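Local coordinates for protein type II restriction enzyme MspI (Moraxella sp., PDB 1SA3) that recognises the double-stranded DNA sequence 5'-CCGG-3' and cleaves it after the first cytosine, leaving terminal 5'-phosphates, at residues E[1-6]-E[56-61]; E[145-150]-E[169-174]; E[180-185]-E[241-246]. All coordinates share one frame; numbering follows the deposited sequence.

Interaction 1: residues E[1-6]-E[56-61]; sequences MRTELL and FPQEKD
The N-terminal residues and the first turn of helix 4-12 run past the start of helix 57-69, their backbones coming nearest at Thr3 and Gln58, whose CA atoms are 7.5 Å apart. Gln58 carries the Met1 side of the contact. Its chain leaves with CG anti to the backbone N and stays extended, so the terminal amide arrives at Met1. There Gln58 OE1 accepts from Met1 N at 3.1 Å, in the carbonyl plane and on a lone pair, while NE2 gives a weak, bent bond to Met1 O. NE2 also hydrogen-bonds Tyr37 OH of helix 23-41, as the donor, and lies against Leu6 CD1, the Leu6 and Gln58 side chains crossing at about a right angle.

Thr3 is the N-cap of helix 4-12. With Thr3 OG1 in the crowded position between backbone N and carbonyl carbon (chi1 62°), the hydroxyl takes an almost straight capping bond from Leu6 N (3.1 Å, 170°). Thr3 OG1 also donates to Glu59 OE1 at 2.7 Å, on the syn lone pair, the two side chains meeting tip to tip. Glu59 reaches it through a bend at chi2 (79°), and its OE1 is gripped again by Tyr37 OH, so the buried carboxylate oxygen links the cap to helix 23-41. Its other oxygen, OE2, receives a bond from a water that in turn accepts from Leu5 N. Methyl CG2 of Thr3 rests 3.8 Å from Gln58 CB. At the outer margin Glu4 OE2 lies in the plane of the Phe56 ring, 3.7 Å from CE2 at its edge, with carboxylate and ring nearly coplanar.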
loop_
_atom_site.group_PDB
_atom_site.type_symbol
_atom_site.label_atom_id
_atom_site.label_comp_id
_atom_site.label_asym_id
_atom_site.label_seq_id
_atom_site.Cartn_x
_atom_site.Cartn_y
_atom_site.Cartn_z
ATOM N N MET E 1 -2.420 -6.448 20.779
ATOM C CA MET E 1 -2.047 -6.144 22.193
ATOM C C MET E 1 -1.380 -4.781 22.303
ATOM O O MET E 1 -0.466 -4.475 21.536
ATOM C CB MET E 1 -1.079 -7.208 22.730
ATOM C CG MET E 1 -0.550 -6.913 24.132
ATOM S SD MET E 1 0.741 -8.063 24.682
ATOM C CE MET E 1 2.162 -6.964 24.853
ATOM N N ARG E 2 -1.837 -3.958 23.244
ATOM C CA ARG E 2 -1.215 -2.659 23.432
ATOM C C ARG E 2 0.074 -2.898 24.183
ATOM O O ARG E 2 0.129 -2.807 25.411
ATOM C CB ARG E 2 -2.101 -1.703 24.227
ATOM C CG ARG E 2 -3.202 -1.068 23.412
ATOM C CD ARG E 2 -3.453 0.342 23.885
ATOM N NE ARG E 2 -4.702 0.876 23.357
ATOM C CZ ARG E 2 -5.198 2.061 23.688
ATOM N NH1 ARG E 2 -4.548 2.837 24.543
ATOM N NH2 ARG E 2 -6.349 2.465 23.172
ATOM N N THR E 3 1.108 -3.227 23.423
ATOM C CA THR E 3 2.421 -3.489 23.975
ATOM C C THR E 3 2.954 -2.219 24.591
ATOM O O THR E 3 2.313 -1.169 24.531
ATOM C CB THR E 3 3.381 -3.904 22.879
ATOM O OG1 THR E 3 3.501 -2.824 21.946
ATOM C CG2 THR E 3 2.863 -5.131 22.166
ATOM N N GLU E 4 4.141 -2.322 25.175
ATOM C CA GLU E 4 4.788 -1.184 25.799
ATOM C C GLU E 4 4.942 -0.058 24.777
ATOM O O GLU E 4 4.620 1.093 25.058
ATOM C CB GLU E 4 6.162 -1.594 26.333
ATOM C CG GLU E 4 6.828 -0.546 27.207
ATOM C CD GLU E 4 8.253 -0.918 27.600
ATOM O OE1 GLU E 4 8.769 -0.332 28.576
ATOM O OE2 GLU E 4 8.864 -1.781 26.931
ATOM N N LEU E 5 5.437 -0.392 23.587
ATOM C CA LEU E 5 5.630 0.611 22.545
ATOM C C LEU E 5 4.310 1.179 22.037
ATOM O O LEU E 5 4.163 2.392 21.926
ATOM C CB LEU E 5 6.411 0.022 21.365
ATOM C CG LEU E 5 6.655 0.962 20.178
ATOM C CD1 LEU E 5 7.429 2.200 20.626
ATOM C CD2 LEU E 5 7.418 0.214 19.089
ATOM N N LEU E 6 3.352 0.313 21.726
ATOM C CA LEU E 6 2.072 0.795 21.213
ATOM C C LEU E 6 1.337 1.612 22.259
ATOM O O LEU E 6 0.675 2.594 21.934
ATOM C CB LEU E 6 1.180 -0.359 20.760
ATOM C CG LEU E 6 1.166 -0.712 19.271
ATOM C CD1 LEU E 6 -0.025 -1.636 19.004
ATOM C CD2 LEU E 6 1.047 0.560 18.409
ATOM N N PHE E 56 9.437 -9.281 22.976
ATOM C CA PHE E 56 8.426 -8.393 22.381
ATOM C C PHE E 56 7.814 -9.139 21.204
ATOM O O PHE E 56 8.053 -8.805 20.046
ATOM C CB PHE E 56 9.062 -7.093 21.887
ATOM C CG PHE E 56 9.706 -6.281 22.972
ATOM C CD1 PHE E 56 11.041 -6.466 23.297
ATOM C CD2 PHE E 56 8.963 -5.348 23.685
ATOM C CE1 PHE E 56 11.637 -5.732 24.321
ATOM C CE2 PHE E 56 9.546 -4.610 24.710
ATOM C CZ PHE E 56 10.885 -4.803 25.029
ATOM N N PRO E 57 7.004 -10.162 21.495
ATOM C CA PRO E 57 6.337 -11.009 20.504
ATOM C C PRO E 57 5.623 -10.286 19.365
ATOM O O PRO E 57 5.641 -10.755 18.224
ATOM C CB PRO E 57 5.370 -11.831 21.353
ATOM C CG PRO E 57 6.057 -11.900 22.672
ATOM C CD PRO E 57 6.534 -10.492 22.850
ATOM N N GLN E 58 4.991 -9.156 19.665
ATOM C CA GLN E 58 4.275 -8.426 18.626
ATOM C C GLN E 58 5.232 -7.682 17.706
ATOM O O GLN E 58 5.152 -7.821 16.487
ATOM C CB GLN E 58 3.256 -7.461 19.249
ATOM C CG GLN E 58 2.413 -6.683 18.230
ATOM C CD GLN E 58 1.139 -6.124 18.836
ATOM O OE1 GLN E 58 0.261 -6.876 19.257
ATOM N NE2 GLN E 58 1.033 -4.803 18.888
ATOM N N GLU E 59 6.149 -6.908 18.273
ATOM C CA GLU E 59 7.093 -6.184 17.433
ATOM C C GLU E 59 8.016 -7.154 16.697
ATOM O O GLU E 59 8.526 -6.838 15.622
ATOM C CB GLU E 59 7.908 -5.187 18.263
ATOM C CG GLU E 59 7.114 -3.943 18.666
ATOM C CD GLU E 59 6.173 -4.178 19.846
ATOM O OE1 GLU E 59 5.135 -3.488 19.932
ATOM O OE2 GLU E 59 6.476 -5.040 20.698
ATOM N N LYS E 60 8.233 -8.334 17.271
ATOM C CA LYS E 60 9.082 -9.324 16.614
ATOM C C LYS E 60 8.352 -9.830 15.373
ATOM O O LYS E 60 8.961 -10.021 14.321
ATOM C CB LYS E 60 9.395 -10.509 17.529
ATOM C CG LYS E 60 10.357 -11.503 16.871
ATOM C CD LYS E 60 10.548 -12.790 17.667
ATOM C CE LYS E 60 11.529 -13.722 16.943
ATOM N NZ LYS E 60 11.619 -15.074 17.546
ATOM N N ASP E 61 7.043 -10.047 15.498
ATOM C CA ASP E 61 6.247 -10.517 14.364
ATOM C C ASP E 61 6.278 -9.474 13.250
ATOM O O ASP E 61 6.442 -9.810 12.084
ATOM C CB ASP E 61 4.792 -10.771 14.777
ATOM C CG ASP E 61 3.920 -11.222 13.608
ATOM O OD1 ASP E 61 4.267 -12.229 12.952
ATOM O OD2 ASP E 61 2.881 -10.574 13.334
HETATM O O HOH W 1 6.558 -3.244 23.005
#

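Interaction 2: residues E[145-150]-E[169-174]; sequences GELKEL and QRLTEL
Glu146 OE1 lies at the edge of the Arg170 guanidinium and is gripped side-on by two nitrogens, NE at 2.7 Å and NH2 at 2.8 Å. Both donors converge on this one oxygen, which sits close to the guanidinium plane. The carboxylate itself is turned 65° from that plane, so NH2 uses the syn lone pair of OE1 while NE meets the oxygen from above the carboxylate plane. Next to this salt bridge, Leu174 presses methyl CD1 to within 3.6 Å of Glu146 CG, and its CD2 lies over one face of the guanidinium, towards the rim.

Next to the charged pair, Leu147, Leu150 and Leu171 join Leu174 in an apolar layer. CD1 of Leu147 meets CD1 of Leu171 at 3.6 Å, the two side chains crossing at about a right angle, whereas Leu147 and Leu174 slide past each other in opposite directions. Leu150 sends CD1 towards the backbone of Leu171, 3.9 Å from its CA, and brings CB near Leu171 CD1.

The torsions set these groups in place. Glu146 is extended, with CG anti to the backbone N, and so reaches straight across; Arg170 starts likewise but bends at chi2 (60°), which turns its NE edge to the carboxylate. The far end of the guanidinium is held by Glu173, one turn on in the same helix, whose OE1 accepts from Arg170 NH1 at 2.8 Å. The shared guanidinium would be expected to favour the ionised form of both carboxylates. Outside this layer Tyr178 packs on Leu147 and Phe241 on Leu171. Helices 146-157 and 165-175, their local axes 9.7 Å apart and inclined at 126°, thus form a helix-helix packing with a leucine interior and a three-residue salt-bridge network at its exposed border.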
loop_
_atom_site.group_PDB
_atom_site.type_symbol
_atom_site.label_atom_id
_atom_site.label_comp_id
_atom_site.label_asym_id
_atom_site.label_seq_id
_atom_site.Cartn_x
_atom_site.Cartn_y
_atom_site.Cartn_z
ATOM N N GLY E 145 -8.578 3.711 -27.852
ATOM C CA GLY E 145 -9.174 2.492 -28.360
ATOM C C GLY E 145 -10.302 1.973 -27.498
ATOM O O GLY E 145 -10.773 2.654 -26.586
ATOM N N GLU E 146 -10.735 0.752 -27.792
ATOM C CA GLU E 146 -11.825 0.118 -27.063
ATOM C C GLU E 146 -11.506 -0.068 -25.582
ATOM O O GLU E 146 -12.369 0.137 -24.728
ATOM C CB GLU E 146 -12.157 -1.232 -27.701
ATOM C CG GLU E 146 -13.214 -2.033 -26.961
ATOM C CD GLU E 146 -13.614 -3.294 -27.702
ATOM O OE1 GLU E 146 -12.719 -4.063 -28.110
ATOM O OE2 GLU E 146 -14.828 -3.521 -27.874
ATOM N N LEU E 147 -10.271 -0.455 -25.280
ATOM C CA LEU E 147 -9.868 -0.664 -23.896
ATOM C C LEU E 147 -9.980 0.650 -23.135
ATOM O O LEU E 147 -10.632 0.710 -22.095
ATOM C CB LEU E 147 -8.432 -1.194 -23.819
ATOM C CG LEU E 147 -7.861 -1.405 -22.405
ATOM C CD1 LEU E 147 -8.859 -2.157 -21.534
ATOM C CD2 LEU E 147 -6.553 -2.176 -22.503
ATOM N N LYS E 148 -9.359 1.707 -23.648
ATOM C CA LYS E 148 -9.431 2.993 -22.961
ATOM C C LYS E 148 -10.877 3.449 -22.753
ATOM O O LYS E 148 -11.231 3.929 -21.680
ATOM C CB LYS E 148 -8.666 4.081 -23.722
ATOM C CG LYS E 148 -8.846 5.481 -23.110
ATOM C CD LYS E 148 -8.042 6.561 -23.821
ATOM C CE LYS E 148 -6.541 6.326 -23.684
ATOM N NZ LYS E 148 -5.746 7.449 -24.252
ATOM N N GLU E 149 -11.714 3.301 -23.774
ATOM C CA GLU E 149 -13.106 3.723 -23.657
ATOM C C GLU E 149 -13.933 2.924 -22.655
ATOM O O GLU E 149 -14.819 3.484 -22.014
ATOM C CB GLU E 149 -13.790 3.708 -25.026
ATOM C CG GLU E 149 -13.240 4.752 -25.982
ATOM C CD GLU E 149 -13.163 6.141 -25.368
ATOM O OE1 GLU E 149 -14.153 6.575 -24.742
ATOM O OE2 GLU E 149 -12.120 6.812 -25.518
ATOM N N LEU E 150 -13.661 1.629 -22.509
ATOM C CA LEU E 150 -14.413 0.826 -21.549
ATOM C C LEU E 150 -14.003 1.280 -20.147
ATOM O O LEU E 150 -14.836 1.381 -19.238
ATOM C CB LEU E 150 -14.129 -0.668 -21.752
ATOM C CG LEU E 150 -14.773 -1.285 -23.007
ATOM C CD1 LEU E 150 -14.202 -2.674 -23.272
ATOM C CD2 LEU E 150 -16.283 -1.356 -22.824
ATOM N N GLN E 169 -17.003 -8.771 -19.899
ATOM C CA GLN E 169 -16.104 -9.838 -20.322
ATOM C C GLN E 169 -15.084 -9.261 -21.298
ATOM O O GLN E 169 -13.918 -9.649 -21.289
ATOM C CB GLN E 169 -16.892 -10.966 -21.005
ATOM C CG GLN E 169 -17.945 -11.619 -20.118
ATOM N N ARG E 170 -15.531 -8.327 -22.132
ATOM C CA ARG E 170 -14.662 -7.690 -23.119
ATOM C C ARG E 170 -13.564 -6.849 -22.466
ATOM O O ARG E 170 -12.419 -6.839 -22.926
ATOM C CB ARG E 170 -15.494 -6.807 -24.055
ATOM C CG ARG E 170 -14.692 -6.142 -25.172
ATOM C CD ARG E 170 -14.026 -7.177 -26.070
ATOM N NE ARG E 170 -13.308 -6.558 -27.182
ATOM C CZ ARG E 170 -12.554 -7.226 -28.050
ATOM N NH1 ARG E 170 -12.413 -8.541 -27.935
ATOM N NH2 ARG E 170 -11.942 -6.581 -29.036
ATOM N N LEU E 171 -13.913 -6.130 -21.403
ATOM C CA LEU E 171 -12.921 -5.311 -20.710
ATOM C C LEU E 171 -11.876 -6.245 -20.116
ATOM O O LEU E 171 -10.674 -6.050 -20.291
ATOM C CB LEU E 171 -13.589 -4.478 -19.602
ATOM C CG LEU E 171 -12.681 -3.698 -18.627
ATOM C CD1 LEU E 171 -11.624 -2.924 -19.383
ATOM C CD2 LEU E 171 -13.521 -2.739 -17.795
ATOM N N THR E 172 -12.352 -7.278 -19.428
ATOM C CA THR E 172 -11.480 -8.256 -18.792
ATOM C C THR E 172 -10.512 -8.853 -19.802
ATOM O O THR E 172 -9.328 -9.039 -19.519
ATOM C CB THR E 172 -12.299 -9.396 -18.176
ATOM O OG1 THR E 172 -13.168 -8.870 -17.165
ATOM C CG2 THR E 172 -11.375 -10.449 -17.574
ATOM N N GLU E 173 -11.041 -9.155 -20.982
ATOM C CA GLU E 173 -10.265 -9.740 -22.063
ATOM C C GLU E 173 -9.160 -8.822 -22.568
ATOM O O GLU E 173 -8.010 -9.246 -22.698
ATOM C CB GLU E 173 -11.202 -10.111 -23.219
ATOM C CG GLU E 173 -10.499 -10.609 -24.465
ATOM C CD GLU E 173 -11.474 -11.095 -25.522
ATOM O OE1 GLU E 173 -12.431 -10.355 -25.831
ATOM O OE2 GLU E 173 -11.283 -12.216 -26.046
ATOM N N LEU E 174 -9.506 -7.567 -22.849
ATOM C CA LEU E 174 -8.537 -6.603 -23.360
ATOM C C LEU E 174 -7.496 -6.165 -22.331
ATOM O O LEU E 174 -6.394 -5.757 -22.681
ATOM C CB LEU E 174 -9.262 -5.361 -23.897
ATOM C CG LEU E 174 -10.076 -5.526 -25.187
ATOM C CD1 LEU E 174 -10.743 -4.206 -25.557
ATOM C CD2 LEU E 174 -9.148 -5.987 -26.312
#

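Interaction 3: residues E[180-185]-E[241-246]; sequences ERFIRW and FGTGLN
Thr243 OG1 is the best-held polar atom here, engaged by three hydrogen bonds. Leu245 N donates to Thr243 OG1 at 3.3 Å along a fairly straight line (163°), closing an ST turn; Trp247 NE1 and Gly240 O supply the other two. The hydroxyl occupies the crowded position between backbone N and carbonyl carbon (chi1 60°), which leaves methyl CG2 anti to the carbonyl carbon and turned to helix 179-188.

No hydrogen bond passes between the two segments, and the contact is carried by carbon. CG2 of Thr243 approaches the Phe182 ring obliquely, 3.6 Å from CD2. Phe182, with CG anti to the backbone N, also meets Leu245 CD1, which comes to the ring edge near its plane at 4.3 Å from CD2. Ile183 runs alongside Thr243 in the opposite direction: its CG1 passes 4.2 Å from Thr243 CB, and the terminal CD1 reaches the backbone, a tight 3.1 Å from Thr243 O. Gly242 and Gly244, flanking Thr243, both take positive phi. All four touching residues are buried.

Just after this hydrophobic patch the chain enters strand 246-249, and Asn246 packs on a cytosine base of the bound DNA. Around the contact, Trp247 lies nearly parallel to the Phe182 ring, Leu175 of helix 165-175 touches Phe182 and Thr243, and Ile136 of helix 133-140 meets Phe182. Helix 222-234 adds Ile230 against Ile183 and Tyr225 against Leu245, so that side chains of three helices and of strand 246-249 surround the contact.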
loop_
_atom_site.group_PDB
_atom_site.type_symbol
_atom_site.label_atom_id
_atom_site.label_comp_id
_atom_site.label_asym_id
_atom_site.label_seq_id
_atom_site.Cartn_x
_atom_site.Cartn_y
_atom_site.Cartn_z
ATOM N N GLU E 180 -0.533 -7.125 -14.898
ATOM C CA GLU E 180 0.593 -6.841 -14.008
ATOM C C GLU E 180 1.022 -5.379 -13.993
ATOM O O GLU E 180 1.264 -4.809 -12.926
ATOM C CB GLU E 180 1.794 -7.723 -14.368
ATOM C CG GLU E 180 1.554 -9.198 -14.099
ATOM C CD GLU E 180 2.834 -10.019 -14.033
ATOM O OE1 GLU E 180 2.737 -11.204 -13.661
ATOM O OE2 GLU E 180 3.929 -9.493 -14.345
ATOM N N ARG E 181 1.130 -4.772 -15.172
ATOM C CA ARG E 181 1.511 -3.371 -15.253
ATOM C C ARG E 181 0.447 -2.511 -14.576
ATOM O O ARG E 181 0.770 -1.569 -13.858
ATOM C CB ARG E 181 1.679 -2.943 -16.713
ATOM C CG ARG E 181 3.049 -3.260 -17.287
ATOM C CD ARG E 181 3.070 -3.053 -18.794
ATOM N NE ARG E 181 2.219 -4.025 -19.477
ATOM C CZ ARG E 181 2.050 -4.070 -20.795
ATOM N NH1 ARG E 181 2.669 -3.191 -21.573
ATOM N NH2 ARG E 181 1.275 -5.001 -21.337
ATOM N N PHE E 182 -0.820 -2.846 -14.806
ATOM C CA PHE E 182 -1.931 -2.101 -14.213
ATOM C C PHE E 182 -1.836 -2.113 -12.683
ATOM O O PHE E 182 -1.916 -1.069 -12.033
ATOM C CB PHE E 182 -3.266 -2.718 -14.643
ATOM C CG PHE E 182 -4.470 -1.854 -14.350
ATOM C CD1 PHE E 182 -4.979 -0.998 -15.321
ATOM C CD2 PHE E 182 -5.120 -1.929 -13.121
ATOM C CE1 PHE E 182 -6.125 -0.231 -15.084
ATOM C CE2 PHE E 182 -6.266 -1.166 -12.872
ATOM C CZ PHE E 182 -6.770 -0.315 -13.862
ATOM N N ILE E 183 -1.661 -3.297 -12.108
ATOM C CA ILE E 183 -1.575 -3.415 -10.657
ATOM C C ILE E 183 -0.349 -2.710 -10.093
ATOM O O ILE E 183 -0.451 -1.921 -9.156
ATOM C CB ILE E 183 -1.529 -4.885 -10.212
ATOM C CG1 ILE E 183 -2.782 -5.615 -10.692
ATOM C CG2 ILE E 183 -1.445 -4.955 -8.695
ATOM C CD1 ILE E 183 -2.666 -7.118 -10.667
ATOM N N ARG E 184 0.812 -3.004 -10.662
ATOM C CA ARG E 184 2.055 -2.402 -10.192
ATOM C C ARG E 184 2.006 -0.878 -10.291
ATOM O O ARG E 184 2.428 -0.176 -9.370
ATOM C CB ARG E 184 3.241 -2.957 -10.994
ATOM C CG ARG E 184 4.607 -2.572 -10.460
ATOM C CD ARG E 184 5.717 -3.238 -11.280
ATOM N NE ARG E 184 5.688 -4.695 -11.176
ATOM C CZ ARG E 184 6.179 -5.391 -10.156
ATOM N NH1 ARG E 184 6.750 -4.768 -9.135
ATOM N NH2 ARG E 184 6.104 -6.720 -10.158
ATOM N N TRP E 185 1.473 -0.356 -11.393
ATOM C CA TRP E 185 1.407 1.091 -11.547
ATOM C C TRP E 185 0.425 1.728 -10.561
ATOM O O TRP E 185 0.696 2.793 -10.009
ATOM C CB TRP E 185 1.016 1.471 -12.976
ATOM C CG TRP E 185 1.005 2.946 -13.173
ATOM C CD1 TRP E 185 2.064 3.737 -13.513
ATOM C CD2 TRP E 185 -0.101 3.825 -12.958
ATOM N NE1 TRP E 185 1.685 5.058 -13.520
ATOM C CE2 TRP E 185 0.361 5.140 -13.182
ATOM C CE3 TRP E 185 -1.439 3.629 -12.594
ATOM C CZ2 TRP E 185 -0.471 6.260 -13.052
ATOM C CZ3 TRP E 185 -2.266 4.739 -12.464
ATOM C CH2 TRP E 185 -1.777 6.038 -12.693
ATOM N N PHE E 241 -11.964 -7.072 -13.126
ATOM C CA PHE E 241 -11.694 -7.357 -14.530
ATOM C C PHE E 241 -10.357 -8.070 -14.685
ATOM O O PHE E 241 -9.600 -7.819 -15.626
ATOM C CB PHE E 241 -11.728 -6.051 -15.331
ATOM C CG PHE E 241 -13.037 -5.324 -15.207
ATOM C CD1 PHE E 241 -14.185 -5.832 -15.814
ATOM C CD2 PHE E 241 -13.147 -4.190 -14.411
ATOM C CE1 PHE E 241 -15.427 -5.222 -15.621
ATOM C CE2 PHE E 241 -14.378 -3.574 -14.210
ATOM C CZ PHE E 241 -15.526 -4.095 -14.819
ATOM N N GLY E 242 -10.078 -8.963 -13.742
ATOM C CA GLY E 242 -8.849 -9.734 -13.782
ATOM C C GLY E 242 -7.671 -9.148 -13.029
ATOM O O GLY E 242 -6.664 -9.833 -12.837
ATOM N N THR E 243 -7.786 -7.892 -12.594
ATOM C CA THR E 243 -6.692 -7.246 -11.867
ATOM C C THR E 243 -6.666 -7.584 -10.382
ATOM O O THR E 243 -5.640 -7.409 -9.732
ATOM C CB THR E 243 -6.755 -5.707 -11.947
ATOM O OG1 THR E 243 -7.996 -5.259 -11.392
ATOM C CG2 THR E 243 -6.617 -5.227 -13.374
ATOM N N GLY E 244 -7.787 -8.045 -9.840
ATOM C CA GLY E 244 -7.822 -8.371 -8.425
ATOM C C GLY E 244 -8.003 -7.140 -7.543
ATOM O O GLY E 244 -8.050 -7.230 -6.314
ATOM N N LEU E 245 -8.078 -5.978 -8.177
ATOM C CA LEU E 245 -8.291 -4.733 -7.453
ATOM C C LEU E 245 -9.787 -4.462 -7.537
ATOM O O LEU E 245 -10.455 -4.947 -8.453
ATOM C CB LEU E 245 -7.531 -3.585 -8.127
ATOM C CG LEU E 245 -6.007 -3.700 -8.158
ATOM C CD1 LEU E 245 -5.430 -2.510 -8.916
ATOM C CD2 LEU E 245 -5.464 -3.744 -6.734
ATOM N N ASN E 246 -10.316 -3.702 -6.587
ATOM C CA ASN E 246 -11.731 -3.366 -6.612
ATOM C C ASN E 246 -11.855 -1.994 -7.254
ATOM O O ASN E 246 -11.300 -1.016 -6.745
ATOM C CB ASN E 246 -12.307 -3.331 -5.198
ATOM C CG ASN E 246 -12.039 -4.611 -4.433
ATOM O OD1 ASN E 246 -10.948 -4.818 -3.901
ATOM N ND2 ASN E 246 -13.029 -5.487 -4.390
#

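Overall arrangement
Interactions 2 and 3 are neighbours, with centres about 14 Å apart and touching where Phe241 packs on Leu171 and Thr172; helices 165-175 and 179-188, which carry them, are consecutive in the chain. Interaction 1 lies on the opposite side of the chain's centre, its own centre about 47 Å from that of interaction 2 and about 33 Å from that of interaction 3. Chemistry follows place. The most central and fully buried, 180-185 with 241-246, joins its segments through apolar contacts close to the DNA. The two partly buried, more peripheral contacts add polar links: hydrogen bonds of an amide, a hydroxyl and a carboxylate near the N-terminus, and ionic ones bordering leucines in interaction 2.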